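Local structure of bifunctional protein PutA (Bdellovibrio bacteriovorus, 5UR2) at residues 171-176 with 191-196; 725-730 with 743-748; 751-756 with 906-911. The protein probably oxidises proline to glutamate in two steps, joining an FAD-dependent proline dehydrogenase to an NAD-dependent L-glutamate gamma-semialdehyde dehydrogenase in one chain. All blocks are in the same frame, centred on the assembly; numbering follows the deposited sequence.

Contact 1: residues 171-176 with 191-196; sequences KDAEKW and PKVNVS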
loop_
_atom_site.group_PDB
_atom_site.type_symbol
_atom_site.label_atom_id
_atom_site.label_comp_id
_atom_site.label_asym_id
_atom_site.label_seq_id
_atom_site.Cartn_x
_atom_site.Cartn_y
_atom_site.Cartn_z
ATOM N N LYS B 171 31.914 -56.223 28.201
ATOM C CA LYS B 171 32.618 -57.485 27.993
ATOM C C LYS B 171 34.089 -57.254 27.664
ATOM O O LYS B 171 34.969 -57.908 28.229
ATOM C CB LYS B 171 31.933 -58.294 26.891
ATOM C CG LYS B 171 32.613 -59.648 26.587
ATOM C CD LYS B 171 32.719 -60.548 27.825
ATOM C CE LYS B 171 31.349 -60.929 28.386
ATOM N NZ LYS B 171 31.468 -61.667 29.685
ATOM N N ASP B 172 34.379 -56.329 26.749
ATOM C CA ASP B 172 35.778 -56.063 26.423
ATOM C C ASP B 172 36.519 -55.458 27.615
ATOM O O ASP B 172 37.697 -55.763 27.839
ATOM C CB ASP B 172 35.876 -55.157 25.194
ATOM C CG ASP B 172 37.263 -55.159 24.578
ATOM O OD1 ASP B 172 37.565 -56.099 23.808
ATOM O OD2 ASP B 172 38.048 -54.229 24.847
ATOM N N ALA B 173 35.850 -54.608 28.398
ATOM C CA ALA B 173 36.519 -53.966 29.523
ATOM C C ALA B 173 36.882 -54.934 30.644
ATOM O O ALA B 173 37.670 -54.568 31.525
ATOM C CB ALA B 173 35.654 -52.837 30.071
ATOM N N GLU B 174 36.363 -56.159 30.626
ATOM C CA GLU B 174 36.786 -57.135 31.628
ATOM C C GLU B 174 38.296 -57.374 31.587
ATOM O O GLU B 174 38.893 -57.718 32.611
ATOM C CB GLU B 174 36.037 -58.457 31.438
ATOM C CG GLU B 174 34.549 -58.374 31.759
ATOM C CD GLU B 174 33.819 -59.664 31.463
ATOM O OE1 GLU B 174 34.487 -60.679 31.193
ATOM O OE2 GLU B 174 32.574 -59.666 31.483
ATOM N N LYS B 175 38.931 -57.190 30.431
ATOM C CA LYS B 175 40.361 -57.451 30.314
ATOM C C LYS B 175 41.224 -56.211 30.534
ATOM O O LYS B 175 42.454 -56.325 30.523
ATOM C CB LYS B 175 40.674 -58.067 28.938
ATOM N N TRP B 176 40.624 -55.048 30.780
ATOM C CA TRP B 176 41.384 -53.808 30.895
ATOM C C TRP B 176 42.105 -53.736 32.238
ATOM O O TRP B 176 41.535 -54.067 33.282
ATOM C CB TRP B 176 40.457 -52.599 30.758
ATOM C CG TRP B 176 39.739 -52.478 29.438
ATOM C CD1 TRP B 176 39.874 -53.289 28.336
ATOM C CD2 TRP B 176 38.757 -51.493 29.091
ATOM N NE1 TRP B 176 39.041 -52.858 27.326
ATOM C CE2 TRP B 176 38.349 -51.756 27.760
ATOM C CE3 TRP B 176 38.183 -50.412 29.774
ATOM C CZ2 TRP B 176 37.385 -50.988 27.108
ATOM C CZ3 TRP B 176 37.229 -49.640 29.119
ATOM C CH2 TRP B 176 36.843 -49.934 27.796
ATOM N N PRO B 191 33.153 -47.131 37.423
ATOM C CA PRO B 191 32.968 -47.903 36.195
ATOM C C PRO B 191 34.019 -47.513 35.168
ATOM O O PRO B 191 34.350 -46.336 35.016
ATOM C CB PRO B 191 31.555 -47.521 35.747
ATOM C CG PRO B 191 30.879 -47.059 37.011
ATOM C CD PRO B 191 31.932 -46.414 37.826
ATOM N N LYS B 192 34.577 -48.520 34.493
ATOM C CA LYS B 192 35.487 -48.262 33.386
ATOM C C LYS B 192 34.754 -47.955 32.084
ATOM O O LYS B 192 35.383 -47.457 31.142
ATOM C CB LYS B 192 36.406 -49.458 33.162
ATOM C CG LYS B 192 37.400 -49.687 34.263
ATOM C CD LYS B 192 38.219 -50.926 33.961
ATOM C CE LYS B 192 39.012 -51.357 35.168
ATOM N NZ LYS B 192 38.093 -52.114 36.059
ATOM N N VAL B 193 33.452 -48.234 32.014
ATOM C CA VAL B 193 32.656 -48.045 30.809
ATOM C C VAL B 193 31.502 -47.114 31.142
ATOM O O VAL B 193 30.830 -47.292 32.162
ATOM C CB VAL B 193 32.136 -49.382 30.251
ATOM C CG1 VAL B 193 31.173 -49.133 29.085
ATOM C CG2 VAL B 193 33.291 -50.254 29.820
ATOM N N ASN B 194 31.281 -46.125 30.282
ATOM C CA ASN B 194 30.351 -45.031 30.532
ATOM C C ASN B 194 29.663 -44.731 29.209
ATOM O O ASN B 194 30.343 -44.473 28.213
ATOM C CB ASN B 194 31.118 -43.815 31.078
ATOM C CG ASN B 194 30.210 -42.668 31.537
ATOM O OD1 ASN B 194 29.337 -42.207 30.796
ATOM N ND2 ASN B 194 30.453 -42.174 32.754
ATOM N N VAL B 195 28.332 -44.795 29.174
ATOM C CA VAL B 195 27.612 -44.505 27.941
ATOM C C VAL B 195 26.609 -43.386 28.204
ATOM O O VAL B 195 26.083 -43.234 29.312
ATOM C CB VAL B 195 26.907 -45.745 27.324
ATOM C CG1 VAL B 195 27.874 -46.917 27.209
ATOM C CG2 VAL B 195 25.630 -46.124 28.080
ATOM N N SER B 196 26.397 -42.563 27.176
ATOM C CA SER B 196 25.453 -41.457 27.201
ATOM C C SER B 196 24.319 -41.755 26.242
ATOM O O SER B 196 24.555 -42.234 25.128
ATOM C CB SER B 196 26.115 -40.133 26.806
ATOM O OG SER B 196 27.056 -39.735 27.787
#
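The indole of Trp176 meets residues 191-196 with the rim of its six-membered ring: the carbonyl oxygen of Lys192 lies at the edge, near the ring plane, 3.5 Å from Trp176 CZ3. Ala173 CA sits over the centre of one face, 3.2 Å above the plane. At the NE1 edge the N-H points in plane to Asp172, with Trp176 NE1 3.0 Å from Asp172 OD2 and an angle of 158° at the hydrogen, which, with Ala173 CA on its face, helps hold the ring's rotation. That oxygen is approached on its anti side and 31° out of the carboxylate plane, and it also takes a salt bridge from Lys131. Trp176 CG is anti to the carbonyl carbon (chi1 -62°), beside its backbone N, and the type I turn from Ala173 to Trp176 brings the residue round.

Lys192 slides past the indole in the opposite direction, its CB 3.9 Å from Trp176 CE3. Val193 adds one methyl: CG2 touches Ala173 CB at 3.5 Å and reaches Trp176 CZ3 obliquely at 4.0 Å. No hydrogen bond joins the two segments.

The contact sets the C-terminal end of helix 152-173 against the entry to strand 194-197, second in the parallel eight-stranded TIM barrel of the proline dehydrogenase domain. Leu169 of the same helix backs both Trp176 and Val193, while helix 123-135 packs on the indole through Leu127, Lys131 and Arg134.

Contact 2: residues 725-730 with 743-748; sequences HIMNRA and CIIEMG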
loop_
_atom_site.group_PDB
_atom_site.type_symbol
_atom_site.label_atom_id
_atom_site.label_comp_id
_atom_site.label_asym_id
_atom_site.label_seq_id
_atom_site.Cartn_x
_atom_site.Cartn_y
_atom_site.Cartn_z
ATOM N N HIS B 725 -20.601 -21.769 -8.429
ATOM C CA HIS B 725 -22.030 -21.460 -8.406
ATOM C C HIS B 725 -22.267 -20.054 -7.866
ATOM O O HIS B 725 -23.020 -19.265 -8.454
ATOM C CB HIS B 725 -22.784 -22.494 -7.552
ATOM C CG HIS B 725 -24.238 -22.176 -7.356
ATOM N ND1 HIS B 725 -25.182 -22.335 -8.348
ATOM C CD2 HIS B 725 -24.890 -21.625 -6.304
ATOM C CE1 HIS B 725 -26.362 -21.943 -7.900
ATOM N NE2 HIS B 725 -26.209 -21.494 -6.666
ATOM N N ILE B 726 -21.591 -19.712 -6.765
ATOM C CA ILE B 726 -21.752 -18.397 -6.144
ATOM C C ILE B 726 -21.302 -17.296 -7.095
ATOM O O ILE B 726 -21.966 -16.263 -7.235
ATOM C CB ILE B 726 -20.969 -18.340 -4.820
ATOM C CG1 ILE B 726 -21.677 -19.176 -3.751
ATOM C CG2 ILE B 726 -20.796 -16.876 -4.377
ATOM C CD1 ILE B 726 -20.932 -19.268 -2.436
ATOM N N MET B 727 -20.173 -17.497 -7.772
ATOM C CA MET B 727 -19.703 -16.454 -8.673
ATOM C C MET B 727 -20.673 -16.272 -9.826
ATOM O O MET B 727 -20.900 -15.146 -10.282
ATOM C CB MET B 727 -18.301 -16.783 -9.188
ATOM C CG MET B 727 -17.224 -16.594 -8.143
ATOM S SD MET B 727 -15.575 -16.832 -8.832
ATOM C CE MET B 727 -15.732 -18.504 -9.391
ATOM N N ASN B 728 -21.291 -17.360 -10.267
ATOM C CA ASN B 728 -22.314 -17.268 -11.295
ATOM C C ASN B 728 -23.526 -16.482 -10.799
ATOM O O ASN B 728 -24.006 -15.560 -11.471
ATOM C CB ASN B 728 -22.707 -18.675 -11.715
ATOM C CG ASN B 728 -23.128 -18.736 -13.127
ATOM O OD1 ASN B 728 -24.319 -18.656 -13.414
ATOM N ND2 ASN B 728 -22.157 -18.839 -14.046
ATOM N N ARG B 729 -24.020 -16.820 -9.604
ATOM C CA ARG B 729 -25.188 -16.123 -9.069
ATOM C C ARG B 729 -24.891 -14.655 -8.798
ATOM O O ARG B 729 -25.761 -13.796 -8.981
ATOM C CB ARG B 729 -25.679 -16.807 -7.791
ATOM C CG ARG B 729 -26.193 -18.259 -7.945
ATOM C CD ARG B 729 -27.200 -18.426 -9.071
ATOM N NE ARG B 729 -28.196 -17.369 -9.012
ATOM C CZ ARG B 729 -28.972 -17.012 -10.028
ATOM N NH1 ARG B 729 -29.817 -16.008 -9.876
ATOM N NH2 ARG B 729 -28.896 -17.644 -11.193
ATOM N N ALA B 730 -23.685 -14.351 -8.318
ATOM C CA ALA B 730 -23.355 -12.983 -7.917
ATOM C C ALA B 730 -23.287 -12.023 -9.102
ATOM O O ALA B 730 -23.457 -10.806 -8.924
ATOM C CB ALA B 730 -22.021 -12.965 -7.172
ATOM N N CYS B 743 -17.103 -10.842 -5.143
ATOM C CA CYS B 743 -16.891 -12.144 -4.515
ATOM C C CYS B 743 -15.456 -12.254 -4.016
ATOM O O CYS B 743 -14.517 -11.965 -4.761
ATOM C CB CYS B 743 -17.168 -13.280 -5.491
ATOM S SG CYS B 743 -18.885 -13.394 -5.988
ATOM N N ILE B 744 -15.294 -12.654 -2.760
ATOM C CA ILE B 744 -13.996 -12.954 -2.176
ATOM C C ILE B 744 -13.998 -14.452 -1.887
ATOM O O ILE B 744 -14.610 -14.889 -0.907
ATOM C CB ILE B 744 -13.740 -12.117 -0.916
ATOM C CG1 ILE B 744 -13.963 -10.634 -1.223
ATOM C CG2 ILE B 744 -12.315 -12.343 -0.392
ATOM C CD1 ILE B 744 -14.015 -9.722 0.014
ATOM N N ILE B 745 -13.304 -15.243 -2.722
ATOM C CA ILE B 745 -13.527 -16.687 -2.830
ATOM C C ILE B 745 -12.220 -17.455 -2.622
ATOM O O ILE B 745 -11.215 -17.156 -3.272
ATOM C CB ILE B 745 -14.101 -17.063 -4.209
ATOM C CG1 ILE B 745 -15.398 -16.319 -4.499
ATOM C CG2 ILE B 745 -14.337 -18.562 -4.279
ATOM C CD1 ILE B 745 -16.543 -16.772 -3.673
ATOM N N GLU B 746 -12.254 -18.485 -1.772
ATOM C CA GLU B 746 -11.175 -19.466 -1.634
ATOM C C GLU B 746 -11.765 -20.861 -1.841
ATOM O O GLU B 746 -12.764 -21.204 -1.202
ATOM C CB GLU B 746 -10.512 -19.334 -0.256
ATOM C CG GLU B 746 -9.359 -20.313 0.025
ATOM C CD GLU B 746 -8.967 -20.375 1.512
ATOM O OE1 GLU B 746 -9.055 -19.353 2.249
ATOM O OE2 GLU B 746 -8.600 -21.480 1.957
ATOM N N MET B 747 -11.164 -21.669 -2.740
ATOM C CA MET B 747 -11.811 -22.898 -3.211
ATOM C C MET B 747 -10.969 -24.179 -3.147
ATOM O O MET B 747 -11.370 -25.194 -3.732
ATOM C CB MET B 747 -12.292 -22.719 -4.650
ATOM C CG MET B 747 -13.572 -21.938 -4.774
ATOM S SD MET B 747 -13.940 -21.711 -6.497
ATOM C CE MET B 747 -12.539 -20.729 -7.000
ATOM N N GLY B 748 -9.842 -24.193 -2.459
ATOM C CA GLY B 748 -9.144 -25.454 -2.275
ATOM C C GLY B 748 -7.967 -25.656 -3.217
ATOM O O GLY B 748 -7.651 -24.833 -4.084
#
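Cys743 turns its sulfur onto the helix, where SG lies 3.4 Å from Ala730 CB, the closest approach between the two segments. SG is anti to its own carbonyl carbon (chi1 -66°), and from there it also lies 4.2 Å from Met727 CA and 4.3 Å from Ile726 CG2. One sulfur thus touches three residues within little more than one turn of helix.

Further along the strand Ile745 takes over. Its CG1 is 4.1 Å from Met727 CG, the two side chains crossing at a slant, and its CD1 reaches Ile726 CG2 at 4.3 Å. Nothing polar passes between the segments; the grip is purely apolar. Phe716 of strand 711-717 packs on both Ile726 and Ile745, and Val740 of the second subunit rests on Met727.

Helix 725-730 and strand 743-746 run antiparallel, at 171°, with their axes 9.7 Å apart. This is a helix lying on its sheet in the beta-alpha-beta unit 711-717, 720-730, 742-746 of the aldehyde dehydrogenase's Rossmann-type domain. Ile745 packs on the helix, while the next residue, Glu746, predicted to belong to the active site, makes no contact with the helix; its side chain touches Cys780, the other predicted catalytic residue.

Contact 3: residues 751-756 with 906-911; sequences NAVIID and GVFSRS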
loop_
_atom_site.group_PDB
_atom_site.type_symbol
_atom_site.label_atom_id
_atom_site.label_comp_id
_atom_site.label_asym_id
_atom_site.label_seq_id
_atom_site.Cartn_x
_atom_site.Cartn_y
_atom_site.Cartn_z
ATOM N N ASN B 751 -2.362 -29.918 -3.404
ATOM C CA ASN B 751 -1.055 -29.354 -3.118
ATOM C C ASN B 751 0.030 -30.425 -3.044
ATOM O O ASN B 751 -0.150 -31.473 -2.417
ATOM C CB ASN B 751 -1.135 -28.577 -1.809
ATOM C CG ASN B 751 -2.354 -27.684 -1.760
ATOM O OD1 ASN B 751 -2.473 -26.732 -2.549
ATOM N ND2 ASN B 751 -3.277 -27.987 -0.853
ATOM N N ALA B 752 1.178 -30.128 -3.652
ATOM C CA ALA B 752 2.279 -31.067 -3.752
ATOM C C ALA B 752 3.479 -30.573 -2.950
ATOM O O ALA B 752 3.695 -29.369 -2.795
ATOM C CB ALA B 752 2.678 -31.287 -5.216
ATOM N N VAL B 753 4.241 -31.523 -2.417
ATOM C CA VAL B 753 5.570 -31.273 -1.873
ATOM C C VAL B 753 6.568 -32.034 -2.742
ATOM O O VAL B 753 6.395 -33.234 -2.994
ATOM C CB VAL B 753 5.666 -31.704 -0.398
ATOM C CG1 VAL B 753 7.080 -31.444 0.139
ATOM C CG2 VAL B 753 4.637 -30.955 0.437
ATOM N N ILE B 754 7.594 -31.338 -3.224
ATOM C CA ILE B 754 8.625 -31.957 -4.050
ATOM C C ILE B 754 9.798 -32.328 -3.156
ATOM O O ILE B 754 10.252 -31.509 -2.346
ATOM C CB ILE B 754 9.085 -31.023 -5.181
ATOM C CG1 ILE B 754 7.912 -30.639 -6.075
ATOM C CG2 ILE B 754 10.175 -31.722 -6.019
ATOM C CD1 ILE B 754 8.264 -29.571 -7.085
ATOM N N ILE B 755 10.288 -33.553 -3.295
ATOM C CA ILE B 755 11.434 -34.039 -2.537
ATOM C C ILE B 755 12.614 -34.160 -3.490
ATOM O O ILE B 755 12.656 -35.070 -4.326
ATOM C CB ILE B 755 11.151 -35.385 -1.864
ATOM C CG1 ILE B 755 9.854 -35.327 -1.060
ATOM C CG2 ILE B 755 12.344 -35.789 -1.025
ATOM C CD1 ILE B 755 9.852 -34.288 0.026
ATOM N N ASP B 756 13.575 -33.246 -3.371
ATOM C CA ASP B 756 14.791 -33.317 -4.166
ATOM C C ASP B 756 15.675 -34.465 -3.678
ATOM O O ASP B 756 15.521 -34.974 -2.568
ATOM C CB ASP B 756 15.569 -32.005 -4.078
ATOM C CG ASP B 756 16.499 -31.795 -5.257
ATOM O OD1 ASP B 756 16.622 -32.719 -6.100
ATOM O OD2 ASP B 756 17.126 -30.713 -5.318
ATOM N N GLY B 906 5.417 -26.836 -2.100
ATOM C CA GLY B 906 6.684 -26.785 -1.391
ATOM C C GLY B 906 7.738 -27.718 -1.949
ATOM O O GLY B 906 7.443 -28.671 -2.681
ATOM N N VAL B 907 8.982 -27.445 -1.562
ATOM C CA VAL B 907 10.127 -28.265 -1.933
ATOM C C VAL B 907 11.047 -28.428 -0.731
ATOM O O VAL B 907 11.290 -27.476 0.022
ATOM C CB VAL B 907 10.898 -27.659 -3.127
ATOM C CG1 VAL B 907 11.407 -26.258 -2.788
ATOM C CG2 VAL B 907 12.027 -28.574 -3.553
ATOM N N PHE B 908 11.580 -29.630 -0.572
ATOM C CA PHE B 908 12.703 -29.882 0.320
ATOM C C PHE B 908 13.929 -30.106 -0.550
ATOM O O PHE B 908 13.968 -31.045 -1.350
ATOM C CB PHE B 908 12.446 -31.082 1.234
ATOM C CG PHE B 908 11.483 -30.784 2.346
ATOM C CD1 PHE B 908 10.115 -30.895 2.145
ATOM C CD2 PHE B 908 11.940 -30.359 3.585
ATOM C CE1 PHE B 908 9.215 -30.595 3.178
ATOM C CE2 PHE B 908 11.050 -30.056 4.615
ATOM C CZ PHE B 908 9.682 -30.177 4.413
ATOM N N SER B 909 14.909 -29.225 -0.418
ATOM C CA SER B 909 16.078 -29.298 -1.268
ATOM C C SER B 909 17.205 -28.545 -0.596
ATOM O O SER B 909 16.977 -27.588 0.152
ATOM C CB SER B 909 15.812 -28.714 -2.659
ATOM O OG SER B 909 17.000 -28.727 -3.441
ATOM N N ARG B 910 18.424 -28.980 -0.871
ATOM C CA ARG B 910 19.594 -28.262 -0.399
ATOM C C ARG B 910 20.484 -27.866 -1.565
ATOM O O ARG B 910 21.699 -27.740 -1.428
ATOM C CB ARG B 910 20.330 -29.082 0.658
ATOM C CG ARG B 910 19.492 -29.132 1.939
ATOM C CD ARG B 910 20.123 -29.927 3.041
ATOM N NE ARG B 910 20.122 -31.351 2.747
ATOM C CZ ARG B 910 20.682 -32.264 3.534
ATOM N NH1 ARG B 910 21.278 -31.880 4.659
ATOM N NH2 ARG B 910 20.655 -33.549 3.199
ATOM N N SER B 911 19.852 -27.639 -2.714
ATOM C CA SER B 911 20.472 -27.083 -3.896
ATOM C C SER B 911 19.974 -25.664 -4.097
ATOM O O SER B 911 18.774 -25.462 -4.352
ATOM C CB SER B 911 20.152 -27.926 -5.128
ATOM O OG SER B 911 20.359 -27.167 -6.307
#
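Phe908 and Val753 meet rim to methyl: Val753 CG1 lies at the edge of the ring, near its plane, 3.7 Å from Phe908 CD1. Val753 CG1 is anti to the backbone N (chi1 179°), which carries this branch to the ring. Ile755 lies beside Phe908 and points the same way, its CD1 4.0 Å from Phe908 CD1. These three side chains share one face of the sheet; on the other, Ile754 CB and Val907 CG2 pass at 4.2 Å.

The two strands run parallel, the axes of 751-755 and 906-908 4.5 Å apart at closest. Gly906 gives its N-H to Ala752 O, and its own oxygen takes a short bond from Ile754 N, at 2.7 Å. Ile754 O then accepts from Phe908 N, and Asp756 N closes the series on Phe908 O.

Where the strands end, the pairing passes to side chains. Ser909 OG donates to the anti lone pair of Asp756 OD2 over 2.7 Å, and accepts from Ser911 N at 3.1 Å in an ST turn. Asn914 supplies a second hydrogen bond to Asp756 OD2. Ser911 N-caps helix 912-921, its hydroxyl bonding to Asn914 N and also to Glu75 and Arg71 of the N-terminal region.

Strand 783-789 pairs with the other side of 751-755 in this mixed sheet of the aldehyde dehydrogenase domain. Helix 761-773 covers the Val753, Ile755 and Phe908 face through Val768 and Ala764, and helix 912-921 packs against Val907 through Val918.

From the N terminus, contact 1 comes first and closes a connection of 14 residues in the proline dehydrogenase domain, from the end of helix 152-173 to the start of barrel strand 194-197. Contact 2 closes another short connection much later, within a beta-alpha-beta unit of the aldehyde dehydrogenase region. Contact 3 opens almost at once, since 743-748 leads into 751-756, but its partner returns only after 149 residues, so it joins distant parts of the sequence in one sheet. The three follow in series; none nests or crosses. Contacts 1 and 2 lie on opposite sides of the chain's centre, about 71 Å apart between centres, and contacts 2 and 3 both touch the second subunit.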